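Local coordinates for protein dTDP-4-dehydrorhamnose reductase (Bacillus anthracis, PDB 3SC6) that interconverts dTDP-4-dehydro-6-deoxy-L-mannose and dTDP-L-rhamnose with NADP(H), as a reductase of the rhamnose pathway, at residues R114-D119 against I256-M261; R152-Y157 against H211-G216. One frame throughout, in Å; residues are numbered along the deposited sequence.

Contact 1 (R114-D119 against I256-M261). With SO4 (sulfate ion), chain I.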
loop_
_atom_site.group_PDB
_atom_site.type_symbol
_atom_site.label_atom_id
_atom_site.label_comp_id
_atom_site.label_asym_id
_atom_site.label_seq_id
_atom_site.Cartn_x
_atom_site.Cartn_y
_atom_site.Cartn_z
ATOM N N ARG A 114 -17.030 8.747 -4.772
ATOM C CA ARG A 114 -17.710 8.110 -5.890
ATOM C C ARG A 114 -17.706 6.607 -5.671
ATOM O O ARG A 114 -16.657 6.027 -5.400
ATOM C CB ARG A 114 -17.028 8.438 -7.215
ATOM C CG ARG A 114 -17.019 9.913 -7.567
ATOM C CD ARG A 114 -16.371 10.142 -8.926
ATOM N NE ARG A 114 -16.372 11.553 -9.308
ATOM C CZ ARG A 114 -15.890 12.023 -10.457
ATOM N NH1 ARG A 114 -15.367 11.193 -11.355
ATOM N NH2 ARG A 114 -15.936 13.327 -10.715
ATOM N N PRO A 115 -18.882 5.967 -5.787
ATOM C CA PRO A 115 -18.979 4.512 -5.588
ATOM C C PRO A 115 -18.249 3.673 -6.645
ATOM O O PRO A 115 -17.660 2.643 -6.303
ATOM C CB PRO A 115 -20.493 4.239 -5.620
ATOM C CG PRO A 115 -21.108 5.428 -6.266
ATOM C CD PRO A 115 -20.197 6.592 -6.025
ATOM N N GLU A 116 -18.294 4.104 -7.908
ATOM C CA GLU A 116 -17.623 3.377 -8.997
ATOM C C GLU A 116 -16.097 3.512 -8.926
ATOM O O GLU A 116 -15.369 2.673 -9.460
ATOM C CB GLU A 116 -18.132 3.802 -10.390
ATOM C CG GLU A 116 -17.951 5.282 -10.776
ATOM C CD GLU A 116 -18.760 6.249 -9.921
ATOM O OE1 GLU A 116 -18.660 7.474 -10.152
ATOM O OE2 GLU A 116 -19.504 5.788 -9.029
ATOM N N GLY A 117 -15.617 4.571 -8.279
ATOM C CA GLY A 117 -14.182 4.793 -8.139
ATOM C C GLY A 117 -13.576 5.763 -9.132
ATOM O O GLY A 117 -14.283 6.425 -9.890
ATOM N N TYR A 118 -12.249 5.833 -9.122
ATOM C CA TYR A 118 -11.506 6.717 -10.006
ATOM C C TYR A 118 -10.494 5.928 -10.825
ATOM O O TYR A 118 -9.991 4.899 -10.368
ATOM C CB TYR A 118 -10.737 7.737 -9.164
ATOM C CG TYR A 118 -11.601 8.583 -8.259
ATOM C CD1 TYR A 118 -12.102 9.809 -8.686
ATOM C CD2 TYR A 118 -11.914 8.158 -6.970
ATOM C CE1 TYR A 118 -12.893 10.591 -7.856
ATOM C CE2 TYR A 118 -12.705 8.931 -6.134
ATOM C CZ TYR A 118 -13.191 10.147 -6.583
ATOM O OH TYR A 118 -13.976 10.920 -5.759
ATOM N N ASP A 119 -10.204 6.400 -12.039
ATOM C CA ASP A 119 -9.226 5.720 -12.883
ATOM C C ASP A 119 -7.905 6.450 -12.662
ATOM O O ASP A 119 -7.859 7.468 -11.964
ATOM C CB ASP A 119 -9.609 5.682 -14.374
ATOM C CG ASP A 119 -9.649 7.053 -15.022
ATOM O OD1 ASP A 119 -9.946 7.112 -16.232
ATOM O OD2 ASP A 119 -9.371 8.064 -14.346
ATOM N N ILE A 256 -12.545 3.103 -3.631
ATOM C CA ILE A 256 -12.449 2.056 -4.640
ATOM C C ILE A 256 -11.770 2.575 -5.898
ATOM O O ILE A 256 -11.949 3.734 -6.274
ATOM C CB ILE A 256 -13.859 1.569 -5.047
ATOM C CG1 ILE A 256 -14.642 1.095 -3.823
ATOM C CG2 ILE A 256 -13.769 0.461 -6.089
ATOM C CD1 ILE A 256 -16.039 0.625 -4.153
ATOM N N PHE A 257 -10.983 1.720 -6.546
ATOM C CA PHE A 257 -10.296 2.107 -7.766
ATOM C C PHE A 257 -10.876 1.388 -8.965
ATOM O O PHE A 257 -11.520 0.342 -8.832
ATOM C CB PHE A 257 -8.821 1.682 -7.776
ATOM C CG PHE A 257 -7.968 2.289 -6.715
ATOM C CD1 PHE A 257 -7.733 3.649 -6.695
ATOM C CD2 PHE A 257 -7.260 1.481 -5.847
ATOM C CE1 PHE A 257 -6.898 4.203 -5.750
ATOM C CE2 PHE A 257 -6.416 2.027 -4.908
ATOM C CZ PHE A 257 -6.231 3.392 -4.862
ATOM N N GLN A 258 -10.633 1.963 -10.142
ATOM C CA GLN A 258 -11.069 1.377 -11.392
ATOM C C GLN A 258 -9.726 0.847 -11.862
ATOM O O GLN A 258 -8.726 1.560 -11.801
ATOM C CB GLN A 258 -11.655 2.392 -12.374
ATOM C CG GLN A 258 -12.882 3.116 -11.858
ATOM C CD GLN A 258 -13.505 4.048 -12.887
ATOM O OE1 GLN A 258 -14.390 4.832 -12.561
ATOM N NE2 GLN A 258 -13.042 3.969 -14.128
ATOM N N HIS A 259 -9.684 -0.405 -12.296
ATOM C CA HIS A 259 -8.429 -1.000 -12.741
ATOM C C HIS A 259 -8.211 -0.907 -14.254
ATOM O O HIS A 259 -8.215 -1.921 -14.958
ATOM C CB HIS A 259 -8.379 -2.452 -12.256
ATOM C CG HIS A 259 -8.564 -2.586 -10.774
ATOM N ND1 HIS A 259 -7.523 -2.481 -9.877
ATOM C CD2 HIS A 259 -9.676 -2.800 -10.033
ATOM C CE1 HIS A 259 -7.986 -2.628 -8.648
ATOM N NE2 HIS A 259 -9.289 -2.824 -8.715
ATOM N N ASN A 260 -7.999 0.315 -14.742
ATOM C CA ASN A 260 -7.779 0.548 -16.167
ATOM C C ASN A 260 -6.380 0.162 -16.643
ATOM O O ASN A 260 -6.236 -0.741 -17.461
ATOM C CB ASN A 260 -8.056 2.009 -16.531
ATOM C CG ASN A 260 -9.493 2.416 -16.272
ATOM O OD1 ASN A 260 -10.312 1.613 -15.824
ATOM N ND2 ASN A 260 -9.809 3.671 -16.563
ATOM N N MET A 261 -5.354 0.845 -16.139
ATOM C CA MET A 261 -3.969 0.554 -16.540
ATOM C C MET A 261 -3.629 -0.932 -16.595
ATOM O O MET A 261 -2.994 -1.366 -17.553
ATOM C CB MET A 261 -2.966 1.335 -15.683
ATOM C CG MET A 261 -3.000 2.854 -15.908
ATOM S SD MET A 261 -2.445 3.392 -17.552
ATOM C CE MET A 261 -0.740 2.836 -17.519
HETATM S S SO4 I . -15.548 13.140 -14.488
HETATM O O1 SO4 I . -15.627 13.579 -15.880
HETATM O O2 SO4 I . -14.976 11.797 -14.436
HETATM O O3 SO4 I . -14.706 14.064 -13.729
HETATM O O4 SO4 I . -16.890 13.120 -13.911
#
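Tyr118 O accepts the backbone N-H of Gln258 at 3.0 Å from Gln258 N, with an N-H...O angle of 153°; the donor stands above the carbonyl plane rather than within it. Around this bond the two segments, irregular except where helix 260-264 begins, run in roughly the same direction, and most of what they share is carbon laid against backbone carbonyls. Gln258 sets its CG anti to its own carbonyl carbon (chi1 -61°), and this methylene rests 3.5 Å from Glu116 O, with Gln258 CB 3.6 Å from Tyr118 O. Ile256 reaches along the other end: its CD1 methyl, extended beyond CG1 (chi2 179°), comes within 3.4 Å of Pro115 O. Between these two side chains Gly117 turns its CA to Ile256 O, at a positive phi that suits glycine, since a CB there would press on the preceding carbonyl. Further along, Asn260 ND2 lies against Asp119 CB, the carboxylate and amide planes almost perpendicular. Asp119 OD2 receives weak hydrogen bonds from the backbone N-H groups of Phe121 and His122. At the outer side Arg114, extended from CG to NE, donates from NH1 to O2 of a sulfate ion at 3.2 Å, probably a guest from the crystallisation liquor. The side chains of Tyr118 and Phe257 leave the backbone away from the opposing segment, though the Phe257 ring edge lies near Tyr118 O; Tyr118 stacks on Phe110, and Phe257 packs on Arg152 and Ser154 of strand 148-157. The contact thus joins the loop between strand 100-106 and helix 129-144 to the lead-in of helix 260-264.

Contact 2 (R152-Y157 against H211-G216); sequences RTSWLY and HVSNTG. With NAP (NADP nicotinamide-adenine-dinucleotide phosphate), chain G.
Thr153 OG1 donates to Val212 O at 3.0 Å, nearly in line with the carbonyl, while Val212 N donates to Arg152 O at 2.9 Å. Threonine suits this place because its two branches do different work. OG1, anti to the backbone N (chi1 -173°), serves the neighbouring segment, and the CG2 methyl lies 3.9 Å from C6N of the NADP nicotinamide. Ser154 CA is 4.0 Å from C4N, the ring carbon that exchanges hydride in nicotinamide cofactors. Ser213 OG gives a weak hydrogen bond to Val212 O as well, and packs near Ser154 OG. One step back, Arg152 and His211 run side by side and point the same way: Arg152 CD rests 3.5 Å from His211 CD2, and Arg152 NH1 donates to His211 NE2 at 3.3 Å. NH1 lies in the imidazole plane, while NE2 is tilted 18° out of the guanidinium plane. Glu138 forms a salt bridge with Arg152 NH2, and Gln258 O has a weak hydrogen bond with His211 ND1, so each group is also steered from outside. A water spans Tyr157 OH and Asn214 OD1 where the segments have diverged. Arg152 and His211 form a parallel bridge by which strand 208-211 joins strand 148-157 in the Rossmann-type sheet; Thr153 pairs with Ser105 of strand 100-106, and Val212 packs on Leu194 and Met197 of helix 191-202.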
loop_
_atom_site.group_PDB
_atom_site.type_symbol
_atom_site.label_atom_id
_atom_site.label_comp_id
_atom_site.label_asym_id
_atom_site.label_seq_id
_atom_site.Cartn_x
_atom_site.Cartn_y
_atom_site.Cartn_z
ATOM N N ARG A 152 -0.798 2.622 -6.633
ATOM C CA ARG A 152 -1.731 2.995 -5.581
ATOM C C ARG A 152 -2.496 1.758 -5.146
ATOM O O ARG A 152 -3.004 1.012 -5.986
ATOM C CB ARG A 152 -2.708 4.034 -6.109
ATOM C CG ARG A 152 -2.058 5.332 -6.489
ATOM C CD ARG A 152 -3.008 6.227 -7.227
ATOM N NE ARG A 152 -2.376 7.487 -7.590
ATOM C CZ ARG A 152 -2.919 8.389 -8.397
ATOM N NH1 ARG A 152 -4.079 8.139 -8.992
ATOM N NH2 ARG A 152 -2.272 9.514 -8.666
ATOM N N THR A 153 -2.565 1.540 -3.836
ATOM C CA THR A 153 -3.273 0.398 -3.282
ATOM C C THR A 153 -4.129 0.922 -2.131
ATOM O O THR A 153 -4.145 2.129 -1.885
ATOM C CB THR A 153 -2.312 -0.677 -2.780
ATOM O OG1 THR A 153 -3.051 -1.839 -2.386
ATOM C CG2 THR A 153 -1.476 -0.152 -1.618
ATOM N N SER A 154 -4.831 0.033 -1.423
ATOM C CA SER A 154 -5.687 0.453 -0.304
ATOM C C SER A 154 -6.118 -0.696 0.598
ATOM O O SER A 154 -6.225 -1.836 0.138
ATOM C CB SER A 154 -6.955 1.090 -0.863
ATOM O OG SER A 154 -7.671 0.154 -1.658
ATOM N N TRP A 155 -6.370 -0.403 1.882
ATOM C CA TRP A 155 -6.811 -1.447 2.814
ATOM C C TRP A 155 -5.886 -2.641 2.709
ATOM O O TRP A 155 -6.321 -3.784 2.589
ATOM C CB TRP A 155 -8.247 -1.811 2.441
ATOM C CG TRP A 155 -9.244 -0.733 2.768
ATOM C CD1 TRP A 155 -9.167 0.589 2.438
ATOM C CD2 TRP A 155 -10.579 -0.935 3.252
ATOM N NE1 TRP A 155 -10.304 1.245 2.833
ATOM C CE2 TRP A 155 -11.198 0.328 3.313
ATOM C CE3 TRP A 155 -11.290 -2.056 3.689
ATOM C CZ2 TRP A 155 -12.492 0.503 3.788
ATOM C CZ3 TRP A 155 -12.574 -1.880 4.166
ATOM C CH2 TRP A 155 -13.164 -0.608 4.210
ATOM N N LEU A 156 -4.595 -2.347 2.766
ATOM C CA LEU A 156 -3.554 -3.349 2.667
ATOM C C LEU A 156 -3.347 -4.078 3.999
ATOM O O LEU A 156 -3.366 -3.455 5.060
ATOM C CB LEU A 156 -2.262 -2.653 2.230
ATOM C CG LEU A 156 -1.022 -3.488 1.937
ATOM C CD1 LEU A 156 -1.306 -4.468 0.813
ATOM C CD2 LEU A 156 0.128 -2.574 1.561
ATOM N N TYR A 157 -3.167 -5.398 3.935
ATOM C CA TYR A 157 -2.948 -6.215 5.130
ATOM C C TYR A 157 -2.154 -7.447 4.715
ATOM O O TYR A 157 -2.393 -8.001 3.640
ATOM C CB TYR A 157 -4.269 -6.653 5.759
ATOM C CG TYR A 157 -5.075 -7.605 4.911
ATOM C CD1 TYR A 157 -5.962 -7.142 3.954
ATOM C CD2 TYR A 157 -4.961 -8.978 5.091
ATOM C CE1 TYR A 157 -6.703 -8.025 3.183
ATOM C CE2 TYR A 157 -5.692 -9.864 4.333
ATOM C CZ TYR A 157 -6.561 -9.390 3.381
ATOM O OH TYR A 157 -7.289 -10.283 2.628
ATOM N N HIS A 211 -3.455 1.301 -10.451
ATOM C CA HIS A 211 -4.231 1.037 -9.253
ATOM C C HIS A 211 -4.253 -0.472 -9.064
ATOM O O HIS A 211 -4.812 -1.193 -9.889
ATOM C CB HIS A 211 -5.669 1.557 -9.296
ATOM C CG HIS A 211 -5.785 3.040 -9.413
ATOM N ND1 HIS A 211 -6.913 3.666 -9.888
ATOM C CD2 HIS A 211 -4.876 4.019 -9.199
ATOM C CE1 HIS A 211 -6.719 4.973 -9.885
ATOM N NE2 HIS A 211 -5.487 5.212 -9.487
ATOM N N VAL A 212 -3.637 -0.944 -7.985
ATOM C CA VAL A 212 -3.590 -2.370 -7.695
ATOM C C VAL A 212 -4.268 -2.657 -6.365
ATOM O O VAL A 212 -3.801 -2.226 -5.306
ATOM C CB VAL A 212 -2.147 -2.884 -7.638
ATOM C CG1 VAL A 212 -2.132 -4.375 -7.325
ATOM C CG2 VAL A 212 -1.440 -2.604 -8.956
ATOM N N SER A 213 -5.377 -3.385 -6.434
ATOM C CA SER A 213 -6.154 -3.751 -5.263
ATOM C C SER A 213 -6.974 -4.953 -5.633
ATOM O O SER A 213 -7.107 -5.268 -6.812
ATOM C CB SER A 213 -7.120 -2.630 -4.884
ATOM O OG SER A 213 -6.434 -1.427 -4.603
ATOM N N ASN A 214 -7.526 -5.635 -4.639
ATOM C CA ASN A 214 -8.349 -6.791 -4.923
ATOM C C ASN A 214 -9.682 -6.295 -5.464
ATOM O O ASN A 214 -10.128 -5.194 -5.132
ATOM C CB ASN A 214 -8.531 -7.670 -3.687
ATOM C CG ASN A 214 -7.229 -8.295 -3.211
ATOM O OD1 ASN A 214 -7.158 -8.841 -2.116
ATOM N ND2 ASN A 214 -6.194 -8.205 -4.031
ATOM N N THR A 215 -10.295 -7.108 -6.317
ATOM C CA THR A 215 -11.573 -6.790 -6.939
ATOM C C THR A 215 -12.729 -6.719 -5.953
ATOM O O THR A 215 -12.688 -7.326 -4.886
ATOM C CB THR A 215 -11.926 -7.859 -7.996
ATOM O OG1 THR A 215 -10.892 -7.912 -8.984
ATOM C CG2 THR A 215 -13.259 -7.556 -8.668
ATOM N N GLY A 216 -13.756 -5.958 -6.323
ATOM C CA GLY A 216 -14.952 -5.796 -5.502
ATOM C C GLY A 216 -14.901 -4.737 -4.421
ATOM O O GLY A 216 -13.832 -4.369 -3.938
HETATM P PA NAP G . 4.235 0.265 7.307
HETATM O O1A NAP G . 4.110 1.480 8.195
HETATM O O2A NAP G . 4.282 -1.109 7.938
HETATM O O5B NAP G . 5.534 0.427 6.371
HETATM C C5B NAP G . 6.263 1.649 6.290
HETATM C C4B NAP G . 7.687 1.406 6.776
HETATM O O4B NAP G . 8.505 2.550 6.484
HETATM C C3B NAP G . 7.748 1.174 8.285
HETATM O O3B NAP G . 8.374 -0.072 8.603
HETATM C C2B NAP G . 8.577 2.323 8.813
HETATM O O2B NAP G . 9.405 1.932 9.907
HETATM C C1B NAP G . 9.386 2.741 7.591
HETATM N N9A NAP G . 9.946 4.113 7.726
HETATM C C8A NAP G . 9.474 5.126 8.477
HETATM N N7A NAP G . 10.299 6.189 8.339
HETATM C C5A NAP G . 11.294 5.827 7.508
HETATM C C6A NAP G . 12.492 6.513 6.968
HETATM N N6A NAP G . 12.763 7.798 7.305
HETATM N N1A NAP G . 13.298 5.826 6.127
HETATM C C2A NAP G . 13.019 4.550 5.796
HETATM N N3A NAP G . 11.936 3.909 6.280
HETATM C C4A NAP G . 11.070 4.520 7.129
HETATM O O3 NAP G . 3.041 0.303 6.220
HETATM P PN NAP G . 3.037 -0.605 4.878
HETATM O O1N NAP G . 1.600 -0.950 4.563
HETATM O O2N NAP G . 4.080 -1.690 4.976
HETATM O O5D NAP G . 3.546 0.428 3.761
HETATM C C5D NAP G . 3.486 0.089 2.376
HETATM C C4D NAP G . 3.089 1.305 1.541
HETATM O O4D NAP G . 1.712 1.206 1.146
HETATM C C3D NAP G . 3.246 2.624 2.293
HETATM O O3D NAP G . 4.066 3.524 1.543
HETATM C C2D NAP G . 1.844 3.177 2.435
HETATM O O2D NAP G . 1.851 4.594 2.264
HETATM C C1D NAP G . 1.049 2.462 1.347
HETATM N N1N NAP G . -0.366 2.254 1.690
HETATM C C2N NAP G . -0.698 1.533 2.774
HETATM C C3N NAP G . -2.036 1.324 3.110
HETATM C C7N NAP G . -2.375 0.515 4.333
HETATM O O7N NAP G . -1.468 0.118 5.051
HETATM N N7N NAP G . -3.646 0.236 4.620
HETATM C C4N NAP G . -3.029 1.867 2.300
HETATM C C5N NAP G . -2.662 2.601 1.185
HETATM C C6N NAP G . -1.313 2.779 0.897
HETATM P P2B NAP G . 9.044 2.381 11.413
HETATM O O1X NAP G . 9.989 1.554 12.249
HETATM O O2X NAP G . 9.322 3.865 11.449
HETATM O O3X NAP G . 7.586 2.025 11.573
HETATM O O HOH W 1 -8.256 -9.313 0.379
#

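Overall arrangement
From the N terminus, the chain passes strand 100-106 and enters the first half of contact 1, then runs through helix 129-144 to strand 148-157, where contact 2 begins. Strand 185-190 and helix 191-202 follow before residues 211-216 close the inner loop; only after helix 220-231 and strand 236-240 do residues 256-261 close the outer one. Contact 2 is therefore nested inside the loop closed by contact 1, their centres about 11 Å apart. They meet directly: the Phe257 ring packs on His211 and Ser213, and His259 ND1 probably hydrogen-bonds to His211 O. Together they tie strands 148-157 and 208-211 and the loop after strand 100-106 to the segment leading into helix 260-264.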